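Local coordinates for ER-derived vesicles protein ERV41 (Saccharomyces cerevisiae, PDB 3ZLC), which travels in COPII-coated vesicles and helps move a subset of secretory proteins between the endoplasmic reticulum and the Golgi apparatus, here represented by its lumenal domain, at residues Asp25-Thr30 with Val157-Ser162; Ile37-Gln42 with Ile123-Val128; Asn172-Thr177 with Tyr212-Tyr217; Tyr189-Ser194 with Ile234-Asn239. All blocks are in the same frame, centred on the assembly; numbering follows the deposited sequence. Where two conformers were deposited one is given.

Interaction 1 (Asp25-Thr30 with Val157-Ser162); sequences DIYVNT and VINEFS
D25 meets two residues of the other strand at once. Its carbonyl oxygen takes the backbone N of N159 at 2.7 Å and the backbone N of E160, the second bond being the straighter, with 169° at the hydrogen and the donor on a lone pair in the carbonyl plane. In return D25 N gives its hydrogen to E160 O. The side chain adds a further bond: CG stands anti to the backbone N (chi1 -174°), beside the carbonyl carbon, on the side of N159, whose ND2 comes to D25 OD1 at 2.9 Å from above the carboxylate plane. H118 NE2 is a second partner of OD1, so this oxygen is gripped from two residues. With N159 and E160 both facing D25, the antiparallel pairing of strands 19-28 and 156-163 contains a classic beta bulge, at which the chain turns a corner. I26 follows as a non-hydrogen-bonded pair with I158; the two pack side chain to side chain on the face where F236 lies against both. Y27 then returns to a hydrogen-bonded pair, exchanging two backbone bonds with V157. Its ring lies alongside the valine, Y27 CD2 3.8 Å from V157 CB, while N159 ND2 sits 3.2 Å above one face of the Y27 ring, displaced toward the rim near CZ and CE1. The amide plane is turned 71° from the ring.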
# COMPACT_ATOMS: atom_id res chain seq x y z
N ASP A 25 -2.38 3.85 4.13
CA ASP A 25 -2.45 3.63 5.56
C ASP A 25 -2.17 2.16 5.68
O ASP A 25 -2.98 1.33 5.25
CB ASP A 25 -3.83 3.99 6.11
CG ASP A 25 -3.88 3.91 7.63
OD1 ASP A 25 -3.49 2.85 8.19
OD2 ASP A 25 -4.24 4.91 8.27
N ILE A 26 -0.98 1.82 6.16
CA ILE A 26 -0.49 0.43 6.16
C ILE A 26 0.16 0.11 7.51
O ILE A 26 0.75 1.00 8.13
CB ILE A 26 0.53 0.25 5.00
CG1 ILE A 26 -0.16 0.52 3.66
CG2 ILE A 26 1.14 -1.16 4.98
CD1 ILE A 26 0.73 0.36 2.47
N TYR A 27 0.07 -1.14 7.97
CA TYR A 27 0.82 -1.59 9.14
C TYR A 27 1.89 -2.50 8.55
O TYR A 27 1.58 -3.35 7.73
CB TYR A 27 -0.04 -2.41 10.10
CG TYR A 27 -1.25 -1.70 10.70
CD1 TYR A 27 -1.29 -0.32 10.83
CD2 TYR A 27 -2.35 -2.43 11.11
CE1 TYR A 27 -2.41 0.32 11.39
CE2 TYR A 27 -3.47 -1.82 11.66
CZ TYR A 27 -3.50 -0.44 11.79
OH TYR A 27 -4.61 0.17 12.35
N VAL A 28 3.14 -2.32 8.96
CA VAL A 28 4.23 -3.21 8.55
C VAL A 28 4.79 -3.88 9.80
O VAL A 28 4.95 -3.22 10.82
CB VAL A 28 5.38 -2.43 7.86
CG1 VAL A 28 6.50 -3.38 7.43
CG2 VAL A 28 4.86 -1.66 6.63
N ASN A 29 5.07 -5.18 9.72
CA ASN A 29 5.55 -5.98 10.87
C ASN A 29 7.05 -5.75 11.14
O ASN A 29 7.77 -6.67 11.53
CB ASN A 29 5.27 -7.47 10.58
CG ASN A 29 5.34 -8.37 11.81
OD1 ASN A 29 5.18 -9.58 11.67
ND2 ASN A 29 5.56 -7.80 13.02
N THR A 30 7.48 -4.50 10.98
CA THR A 30 8.87 -4.09 11.27
C THR A 30 8.84 -2.71 11.94
O THR A 30 7.98 -1.87 11.61
CB THR A 30 9.70 -4.00 9.97
OG1 THR A 30 9.69 -5.27 9.30
CG2 THR A 30 11.15 -3.59 10.27
N VAL A 157 -0.53 -5.03 6.69
CA VAL A 157 -1.96 -4.81 6.60
C VAL A 157 -2.14 -3.55 5.81
O VAL A 157 -1.54 -2.53 6.14
CB VAL A 157 -2.59 -4.56 7.98
CG1 VAL A 157 -4.05 -4.12 7.83
CG2 VAL A 157 -2.49 -5.82 8.83
N ILE A 158 -2.95 -3.59 4.76
CA ILE A 158 -3.23 -2.37 4.02
C ILE A 158 -4.61 -1.90 4.44
O ILE A 158 -5.61 -2.53 4.06
CB ILE A 158 -3.20 -2.61 2.48
CG1 ILE A 158 -1.79 -3.03 2.04
CG2 ILE A 158 -3.61 -1.33 1.73
CD1 ILE A 158 -1.73 -3.70 0.64
N ASN A 159 -4.68 -0.83 5.22
CA ASN A 159 -5.99 -0.31 5.61
C ASN A 159 -6.54 0.55 4.48
O ASN A 159 -7.74 0.49 4.18
CB ASN A 159 -5.91 0.50 6.91
CG ASN A 159 -5.38 -0.33 8.05
OD1 ASN A 159 -5.96 -1.38 8.36
ND2 ASN A 159 -4.26 0.10 8.65
N GLU A 160 -5.66 1.33 3.86
CA GLU A 160 -6.02 2.12 2.67
C GLU A 160 -4.88 2.17 1.68
O GLU A 160 -3.71 2.27 2.06
CB GLU A 160 -6.38 3.57 3.05
CG GLU A 160 -6.84 4.37 1.80
CD GLU A 160 -7.12 5.84 2.09
OE1 GLU A 160 -6.89 6.29 3.23
OE2 GLU A 160 -7.55 6.56 1.14
N PHE A 161 -5.23 2.09 0.39
CA PHE A 161 -4.31 2.42 -0.69
C PHE A 161 -5.16 2.92 -1.85
O PHE A 161 -5.88 2.13 -2.47
CB PHE A 161 -3.48 1.21 -1.12
CG PHE A 161 -2.37 1.58 -2.05
CD1 PHE A 161 -1.23 2.21 -1.56
CD2 PHE A 161 -2.46 1.32 -3.41
CE1 PHE A 161 -0.20 2.58 -2.41
CE2 PHE A 161 -1.43 1.68 -4.26
CZ PHE A 161 -0.30 2.31 -3.77
N SER A 162 -5.12 4.22 -2.12
CA SER A 162 -6.03 4.82 -3.09
C SER A 162 -5.30 5.93 -3.84
O SER A 162 -4.21 6.36 -3.42
CB SER A 162 -7.28 5.39 -2.40
OG SER A 162 -6.92 6.44 -1.52

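Interaction 2 (Ile37-Gln42 with Ile123-Val128); sequences INVRDQ and IPVNRV
V39 and V125 make the firm, buried half of this contact, touching through their CG1 methyls at 3.9 Å. V39 CG2 reaches I123 CG2 more distantly, at 4.4 Å. L132 packs on both V39 and I123, and Y238 on both valines, so the apolar end is filled from several strands. The two backbones run roughly parallel, at 20°, but their axes stay 8.2 Å apart: strand 35-41 and strand 117-126 belong to different sheets of this all-beta lumenal domain, and they meet through side chains. The loose side, set against buried V39, V125 and I123, begins at D41 and its water. N126 ND2 reaches D41 OD2 at 3.2 Å on its syn side, 24° out of the carboxylate plane, a rather long bond. A water donates to the same OD2 and, at 2.7 Å, to N126 O, tying the carboxylate to the opposite backbone. OD1 is taken by T43 OG1 and M44 N. An alanine in place of D41 would probably leave N126 ND2 and the water without this acceptor, and T43 and M44 without theirs. The loose side ends where V128 CG2, 3.8 Å from both CB and CG of D41, lies beside CG of the exposed, poorly ordered Q42.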
# COMPACT_ATOMS: atom_id res chain seq x y z
N ILE A 37 11.11 4.51 2.62
CA ILE A 37 10.03 4.53 1.63
C ILE A 37 10.47 5.42 0.48
O ILE A 37 10.83 6.58 0.70
CB ILE A 37 8.73 5.02 2.28
CG1 ILE A 37 8.34 4.08 3.43
CG2 ILE A 37 7.59 5.12 1.25
CD1 ILE A 37 7.15 4.52 4.17
N ASN A 38 10.51 4.85 -0.73
CA ASN A 38 10.96 5.57 -1.92
C ASN A 38 9.87 5.63 -2.99
O ASN A 38 9.03 4.73 -3.10
CB ASN A 38 12.19 4.90 -2.53
CG ASN A 38 13.46 5.13 -1.70
OD1 ASN A 38 14.18 6.11 -1.90
ND2 ASN A 38 13.75 4.20 -0.79
N VAL A 39 9.89 6.69 -3.80
CA VAL A 39 9.04 6.78 -4.98
C VAL A 39 9.98 6.93 -6.17
O VAL A 39 11.01 7.63 -6.09
CB VAL A 39 8.05 7.98 -4.94
CG1 VAL A 39 7.40 8.18 -6.30
CG2 VAL A 39 6.98 7.76 -3.92
N ARG A 40 9.69 6.24 -7.26
CA ARG A 40 10.40 6.57 -8.49
C ARG A 40 9.45 6.46 -9.65
O ARG A 40 8.43 5.76 -9.56
CB ARG A 40 11.65 5.72 -8.68
CG ARG A 40 11.41 4.24 -8.68
CD ARG A 40 12.47 3.57 -9.55
NE ARG A 40 12.27 2.13 -9.68
CZ ARG A 40 13.10 1.31 -10.30
NH1 ARG A 40 14.21 1.79 -10.86
NH2 ARG A 40 12.83 0.01 -10.37
N ASP A 41 9.75 7.16 -10.74
CA ASP A 41 8.91 7.06 -11.93
C ASP A 41 9.72 7.20 -13.20
O ASP A 41 10.95 7.31 -13.16
CB ASP A 41 7.72 8.05 -11.86
CG ASP A 41 8.14 9.52 -11.82
OD1 ASP A 41 9.08 9.91 -12.54
OD2 ASP A 41 7.51 10.29 -11.06
N GLN A 42 9.03 7.19 -14.34
CA GLN A 42 9.70 7.31 -15.63
C GLN A 42 10.60 8.54 -15.69
O GLN A 42 11.70 8.49 -16.23
CB GLN A 42 8.66 7.37 -16.75
CG GLN A 42 7.47 6.49 -16.51
CD GLN A 42 6.93 5.88 -17.78
OE1 GLN A 42 7.03 4.68 -18.00
NE2 GLN A 42 6.36 6.72 -18.64
N ILE A 123 0.80 11.10 -0.68
CA ILE A 123 1.99 11.51 -1.43
C ILE A 123 1.64 11.97 -2.84
O ILE A 123 1.11 11.19 -3.62
CB ILE A 123 2.99 10.33 -1.58
CG1 ILE A 123 3.27 9.67 -0.23
CG2 ILE A 123 4.29 10.81 -2.24
CD1 ILE A 123 4.08 8.37 -0.34
N PRO A 124 1.96 13.24 -3.17
CA PRO A 124 1.77 13.70 -4.55
C PRO A 124 2.84 13.12 -5.46
O PRO A 124 4.03 13.27 -5.19
CB PRO A 124 1.93 15.23 -4.45
CG PRO A 124 2.83 15.43 -3.28
CD PRO A 124 2.52 14.29 -2.31
N VAL A 125 2.43 12.43 -6.52
CA VAL A 125 3.39 11.90 -7.47
C VAL A 125 3.01 12.35 -8.87
O VAL A 125 1.85 12.74 -9.12
CB VAL A 125 3.48 10.35 -7.40
CG1 VAL A 125 3.87 9.89 -6.01
CG2 VAL A 125 2.13 9.71 -7.80
N ASN A 126 3.96 12.32 -9.79
CA ASN A 126 3.62 12.60 -11.18
C ASN A 126 2.68 11.50 -11.63
O ASN A 126 2.86 10.34 -11.24
CB ASN A 126 4.87 12.63 -12.06
CG ASN A 126 5.81 13.76 -11.70
OD1 ASN A 126 5.38 14.89 -11.49
ND2 ASN A 126 7.10 13.45 -11.61
N ARG A 127 1.66 11.85 -12.42
CA ARG A 127 0.69 10.87 -12.89
C ARG A 127 1.26 10.16 -14.11
O ARG A 127 0.77 10.34 -15.25
CB ARG A 127 -0.66 11.54 -13.19
CG ARG A 127 -1.85 10.57 -13.34
CD ARG A 127 -3.17 11.28 -13.72
NE ARG A 127 -4.19 10.28 -14.07
CZ ARG A 127 -5.07 9.77 -13.21
NH1 ARG A 127 -5.10 10.18 -11.94
NH2 ARG A 127 -5.93 8.84 -13.63
N VAL A 128 2.32 9.39 -13.89
CA VAL A 128 2.96 8.58 -14.93
C VAL A 128 3.29 7.22 -14.32
O VAL A 128 3.18 7.04 -13.11
CB VAL A 128 4.27 9.24 -15.47
CG1 VAL A 128 3.97 10.54 -16.20
CG2 VAL A 128 5.26 9.47 -14.34
O HOH W 1 4.86 8.68 -10.43

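Interaction 3 (Asn172-Thr177 with Tyr212-Tyr217); sequences NPLDNT and YSVNDY
A type I beta turn, N172 to D175, in the loop between strands 156-163 and 177-179 receives the aromatic side chain of Y212 from strand 209-219, joining the two sheets of the domain. P173 supplies the floor: its CD stands 3.6 Å from the centroid of the Y212 ring and 14° off the normal, a CH-pi contact over the centre of one face. N172 crosses the tyrosine side chain at about a right angle, bringing N172 OD1 within 3.4 Å of Y212 CE1, while its amide plane is only 18° from that of the ring. Beyond the ring, the phenol oxygen accepts the backbone N-H of L174 at 3.3 Å, a long bond; OH is also hydrogen-bonded to F161 O, its stronger partner. Within the turn D175 N bonds N172 O, and N172 ND2 gives a nearly straight bond to D175 OD2. A water accepts from the backbone N of Y212 and lies within hydrogen-bonding distance of N172 OD1. Further along strand 209-219, V214 has CG1 between its backbone N and carbonyl carbon (chi1 58°), and that methyl presses on P173 CB at 3.5 Å, tighter than usual for two carbons.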
# COMPACT_ATOMS: atom_id res chain seq x y z
N ASN A 172 -11.55 0.22 -3.25
CA ASN A 172 -10.17 -0.06 -3.67
C ASN A 172 -9.83 -1.52 -3.39
O ASN A 172 -10.07 -2.01 -2.28
CB ASN A 172 -9.20 0.84 -2.88
CG ASN A 172 -9.47 2.32 -3.09
OD1 ASN A 172 -9.45 2.80 -4.24
ND2 ASN A 172 -9.77 3.04 -2.00
N PRO A 173 -9.27 -2.22 -4.38
CA PRO A 173 -9.02 -3.64 -4.14
C PRO A 173 -8.11 -3.91 -2.93
O PRO A 173 -8.31 -4.92 -2.25
CB PRO A 173 -8.30 -4.10 -5.40
CG PRO A 173 -8.68 -3.08 -6.48
CD PRO A 173 -8.98 -1.80 -5.77
N LEU A 174 -7.13 -3.05 -2.67
CA LEU A 174 -6.19 -3.34 -1.57
C LEU A 174 -6.65 -2.88 -0.19
O LEU A 174 -6.06 -3.29 0.81
CB LEU A 174 -4.78 -2.81 -1.86
CG LEU A 174 -4.20 -3.37 -3.16
CD1 LEU A 174 -2.81 -2.79 -3.38
CD2 LEU A 174 -4.18 -4.91 -3.15
N ASP A 175 -7.72 -2.08 -0.11
CA ASP A 175 -8.22 -1.62 1.19
C ASP A 175 -8.65 -2.79 2.06
O ASP A 175 -9.32 -3.71 1.57
CB ASP A 175 -9.45 -0.70 1.04
CG ASP A 175 -9.09 0.70 0.59
OD1 ASP A 175 -7.90 0.96 0.34
OD2 ASP A 175 -10.01 1.53 0.45
N ASN A 176 -8.31 -2.72 3.35
CA ASN A 176 -8.71 -3.76 4.30
C ASN A 176 -8.27 -5.17 3.86
O ASN A 176 -9.04 -6.12 3.88
CB ASN A 176 -10.22 -3.71 4.55
CG ASN A 176 -10.71 -2.31 4.93
OD1 ASN A 176 -11.48 -1.70 4.20
ND2 ASN A 176 -10.23 -1.80 6.06
N THR A 177 -7.00 -5.30 3.49
CA THR A 177 -6.43 -6.60 3.15
C THR A 177 -5.15 -6.76 3.93
O THR A 177 -4.60 -5.77 4.42
CB THR A 177 -6.09 -6.70 1.65
OG1 THR A 177 -5.10 -5.72 1.33
CG2 THR A 177 -7.34 -6.46 0.79
N TYR A 212 -9.01 1.55 -9.32
CA TYR A 212 -7.96 0.72 -9.88
C TYR A 212 -8.26 -0.76 -9.78
O TYR A 212 -9.08 -1.20 -8.95
CB TYR A 212 -6.58 1.03 -9.26
CG TYR A 212 -6.42 0.70 -7.79
CD1 TYR A 212 -6.84 1.58 -6.80
CD2 TYR A 212 -5.78 -0.48 -7.39
CE1 TYR A 212 -6.66 1.30 -5.44
CE2 TYR A 212 -5.60 -0.78 -6.03
CZ TYR A 212 -6.02 0.11 -5.08
OH TYR A 212 -5.85 -0.20 -3.75
N SER A 213 -7.61 -1.51 -10.67
CA SER A 213 -7.59 -2.96 -10.61
C SER A 213 -6.17 -3.33 -10.27
O SER A 213 -5.27 -2.47 -10.31
CB SER A 213 -8.00 -3.59 -11.94
OG SER A 213 -7.13 -3.23 -13.01
N VAL A 214 -5.94 -4.59 -9.95
CA VAL A 214 -4.63 -4.99 -9.44
C VAL A 214 -4.37 -6.44 -9.75
O VAL A 214 -5.31 -7.25 -9.86
CB VAL A 214 -4.52 -4.69 -7.91
CG1 VAL A 214 -5.60 -5.42 -7.15
CG2 VAL A 214 -3.14 -5.08 -7.36
N ASN A 215 -3.10 -6.76 -9.99
CA ASN A 215 -2.66 -8.16 -9.99
C ASN A 215 -1.45 -8.23 -9.05
O ASN A 215 -0.76 -7.21 -8.85
CB ASN A 215 -2.47 -8.74 -11.41
CG ASN A 215 -1.42 -8.01 -12.24
OD1 ASN A 215 -0.22 -8.16 -12.01
ND2 ASN A 215 -1.87 -7.25 -13.23
N ASP A 216 -1.23 -9.39 -8.43
CA ASP A 216 -0.35 -9.50 -7.25
C ASP A 216 0.76 -10.50 -7.49
O ASP A 216 0.51 -11.58 -8.02
CB ASP A 216 -1.12 -10.05 -6.04
CG ASP A 216 -2.20 -9.13 -5.56
OD1 ASP A 216 -2.42 -8.05 -6.14
OD2 ASP A 216 -2.85 -9.52 -4.57
N TYR A 217 1.97 -10.16 -7.05
CA TYR A 217 3.11 -11.09 -7.12
C TYR A 217 3.77 -11.24 -5.75
O TYR A 217 3.69 -10.33 -4.92
CB TYR A 217 4.14 -10.60 -8.15
CG TYR A 217 3.78 -10.87 -9.60
CD1 TYR A 217 2.81 -10.10 -10.25
CD2 TYR A 217 4.42 -11.87 -10.32
CE1 TYR A 217 2.48 -10.35 -11.59
CE2 TYR A 217 4.11 -12.12 -11.65
CZ TYR A 217 3.14 -11.35 -12.28
OH TYR A 217 2.83 -11.60 -13.60
O HOH W 2 -10.25 1.70 -6.54

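Interaction 4 (Tyr189-Ser194 with Ile234-Asn239); sequences YVYYTS and IFFKYN
Y189 O accepts the N-H of F235 and starts a ladder of parallel pairing that runs without a break to S194 and N239. Y191 N then gives to F235 O, K237 N to Y191 O at 2.6 Å, T193 N to K237 O, and N239 N to T193 O at 3.1 Å. The odd-numbered residues make the bonds between these two strands; V190, Y192 and S194 bond instead to Y217, N215 and S213 on the other side, and I234 to I134. K237 O is held twice: T193 OG1 also donates to it, at 2.9 Å, and the two donors arrive from opposite faces of the carbonyl plane. This is possible because OG1 sits between the backbone N and the carbonyl carbon (chi1 63°). A valine in place of T193 would probably leave K237 O with the backbone N-H alone of these two donors.

On one face the Y191 and F236 rings lie side by side, planes at 18° but slid apart, so that Y191 CD2 meets F236 CE2 at 3.7 Å. On the other the K237 chain runs beside the Y192 ring, K237 CD 3.7 Å from Y192 CE2. Y191 OH is bonded to H156 and Q179, and S194 OG to E241.

Strand 188-200 has strand 209-219 on its far edge, and strand 233-240 has strand 130-136; F236 stacks on F161 of the other sheet.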
# COMPACT_ATOMS: atom_id res chain seq x y z
N TYR A 189 6.56 -8.53 -1.62
CA TYR A 189 5.23 -8.43 -2.17
C TYR A 189 5.18 -7.31 -3.20
O TYR A 189 5.63 -6.18 -2.93
CB TYR A 189 4.22 -8.15 -1.04
CG TYR A 189 4.21 -9.20 0.06
CD1 TYR A 189 5.06 -9.12 1.15
CD2 TYR A 189 3.32 -10.28 -0.00
CE1 TYR A 189 5.04 -10.08 2.15
CE2 TYR A 189 3.29 -11.24 0.99
CZ TYR A 189 4.15 -11.13 2.07
OH TYR A 189 4.13 -12.09 3.06
N VAL A 190 4.63 -7.60 -4.38
CA VAL A 190 4.54 -6.59 -5.43
C VAL A 190 3.09 -6.49 -5.89
O VAL A 190 2.49 -7.51 -6.25
CB VAL A 190 5.43 -6.93 -6.64
CG1 VAL A 190 5.43 -5.77 -7.65
CG2 VAL A 190 6.87 -7.20 -6.18
N TYR A 191 2.54 -5.29 -5.85
CA TYR A 191 1.21 -5.07 -6.38
C TYR A 191 1.28 -4.22 -7.65
O TYR A 191 1.89 -3.13 -7.65
CB TYR A 191 0.35 -4.35 -5.34
CG TYR A 191 0.19 -5.07 -4.01
CD1 TYR A 191 -0.79 -6.04 -3.84
CD2 TYR A 191 1.00 -4.75 -2.93
CE1 TYR A 191 -0.96 -6.69 -2.60
CE2 TYR A 191 0.84 -5.39 -1.69
CZ TYR A 191 -0.16 -6.35 -1.54
OH TYR A 191 -0.32 -6.99 -0.32
N TYR A 192 0.68 -4.71 -8.72
CA TYR A 192 0.59 -3.96 -9.97
C TYR A 192 -0.79 -3.37 -10.13
O TYR A 192 -1.75 -4.08 -10.44
CB TYR A 192 0.87 -4.86 -11.17
CG TYR A 192 2.30 -5.32 -11.24
CD1 TYR A 192 2.72 -6.47 -10.58
CD2 TYR A 192 3.25 -4.60 -11.98
CE1 TYR A 192 4.05 -6.89 -10.64
CE2 TYR A 192 4.57 -5.02 -12.05
CZ TYR A 192 4.96 -6.16 -11.38
OH TYR A 192 6.27 -6.57 -11.44
N THR A 193 -0.89 -2.06 -9.95
CA THR A 193 -2.20 -1.40 -9.93
C THR A 193 -2.38 -0.60 -11.21
O THR A 193 -1.47 0.11 -11.64
CB THR A 193 -2.36 -0.45 -8.73
OG1 THR A 193 -1.38 0.61 -8.80
CG2 THR A 193 -2.22 -1.23 -7.42
N SER A 194 -3.56 -0.72 -11.83
CA SER A 194 -3.82 0.01 -13.07
C SER A 194 -4.97 0.96 -12.77
O SER A 194 -6.09 0.52 -12.43
CB SER A 194 -4.20 -0.96 -14.20
OG SER A 194 -4.39 -0.27 -15.43
N ILE A 234 7.91 -4.32 0.18
CA ILE A 234 6.53 -4.24 -0.27
C ILE A 234 6.52 -3.17 -1.35
O ILE A 234 6.90 -2.02 -1.10
CB ILE A 234 5.59 -3.84 0.88
CG1 ILE A 234 5.64 -4.89 2.01
CG2 ILE A 234 4.15 -3.71 0.37
CD1 ILE A 234 5.12 -4.37 3.37
N PHE A 235 6.08 -3.54 -2.56
CA PHE A 235 6.17 -2.64 -3.71
C PHE A 235 4.82 -2.42 -4.38
O PHE A 235 4.10 -3.37 -4.69
CB PHE A 235 7.15 -3.21 -4.74
CG PHE A 235 8.56 -3.42 -4.21
CD1 PHE A 235 8.89 -4.57 -3.50
CD2 PHE A 235 9.56 -2.48 -4.45
CE1 PHE A 235 10.19 -4.78 -3.01
CE2 PHE A 235 10.87 -2.68 -3.98
CZ PHE A 235 11.18 -3.83 -3.26
N PHE A 236 4.48 -1.16 -4.62
CA PHE A 236 3.25 -0.83 -5.32
C PHE A 236 3.62 -0.23 -6.67
O PHE A 236 4.10 0.90 -6.73
CB PHE A 236 2.46 0.21 -4.53
CG PHE A 236 2.02 -0.28 -3.16
CD1 PHE A 236 2.83 -0.10 -2.05
CD2 PHE A 236 0.77 -0.89 -2.99
CE1 PHE A 236 2.42 -0.53 -0.77
CE2 PHE A 236 0.35 -1.32 -1.72
CZ PHE A 236 1.18 -1.14 -0.61
N LYS A 237 3.43 -0.99 -7.74
CA LYS A 237 3.67 -0.45 -9.07
C LYS A 237 2.37 0.14 -9.57
O LYS A 237 1.29 -0.42 -9.34
CB LYS A 237 4.16 -1.54 -10.03
CG LYS A 237 5.46 -2.19 -9.58
CD LYS A 237 6.49 -2.20 -10.70
CE LYS A 237 7.76 -2.94 -10.27
NZ LYS A 237 8.81 -2.94 -11.34
N TYR A 238 2.45 1.29 -10.22
CA TYR A 238 1.22 1.90 -10.72
C TYR A 238 1.38 2.45 -12.12
O TYR A 238 2.45 2.93 -12.50
CB TYR A 238 0.71 2.99 -9.75
CG TYR A 238 1.78 3.96 -9.30
CD1 TYR A 238 2.10 5.06 -10.09
CD2 TYR A 238 2.46 3.79 -8.09
CE1 TYR A 238 3.06 5.97 -9.69
CE2 TYR A 238 3.44 4.71 -7.69
CZ TYR A 238 3.73 5.79 -8.50
OH TYR A 238 4.70 6.72 -8.15
N ASN A 239 0.32 2.33 -12.90
CA ASN A 239 0.26 3.00 -14.19
C ASN A 239 -1.14 3.55 -14.38
O ASN A 239 -2.09 3.09 -13.73
CB ASN A 239 0.62 2.05 -15.33
CG ASN A 239 1.18 2.79 -16.52
OD1 ASN A 239 0.96 4.01 -16.67
ND2 ASN A 239 1.93 2.08 -17.36

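Interactions 1, 3 and 4 touch one another, and interaction 4 also touches interaction 2. I26 and F161 of interaction 1 both pack on the F236 ring of interaction 4, F161 CZ lying 3.5 Å from F236 CD2. Interaction 3 joins interaction 1 through T177 O, 2.8 Å from I158 N, and through packing of D175 OD1 on E160 CA at 3.2 Å. It continues the sheet of interaction 4 where Y217 N meets V190 O at 2.8 Å. Interaction 2 packs on Y238, whose OH is 3.6 Å from V39 CG1, but stays apart from interactions 1 and 3, with nearest atoms about 7 and 9 Å away.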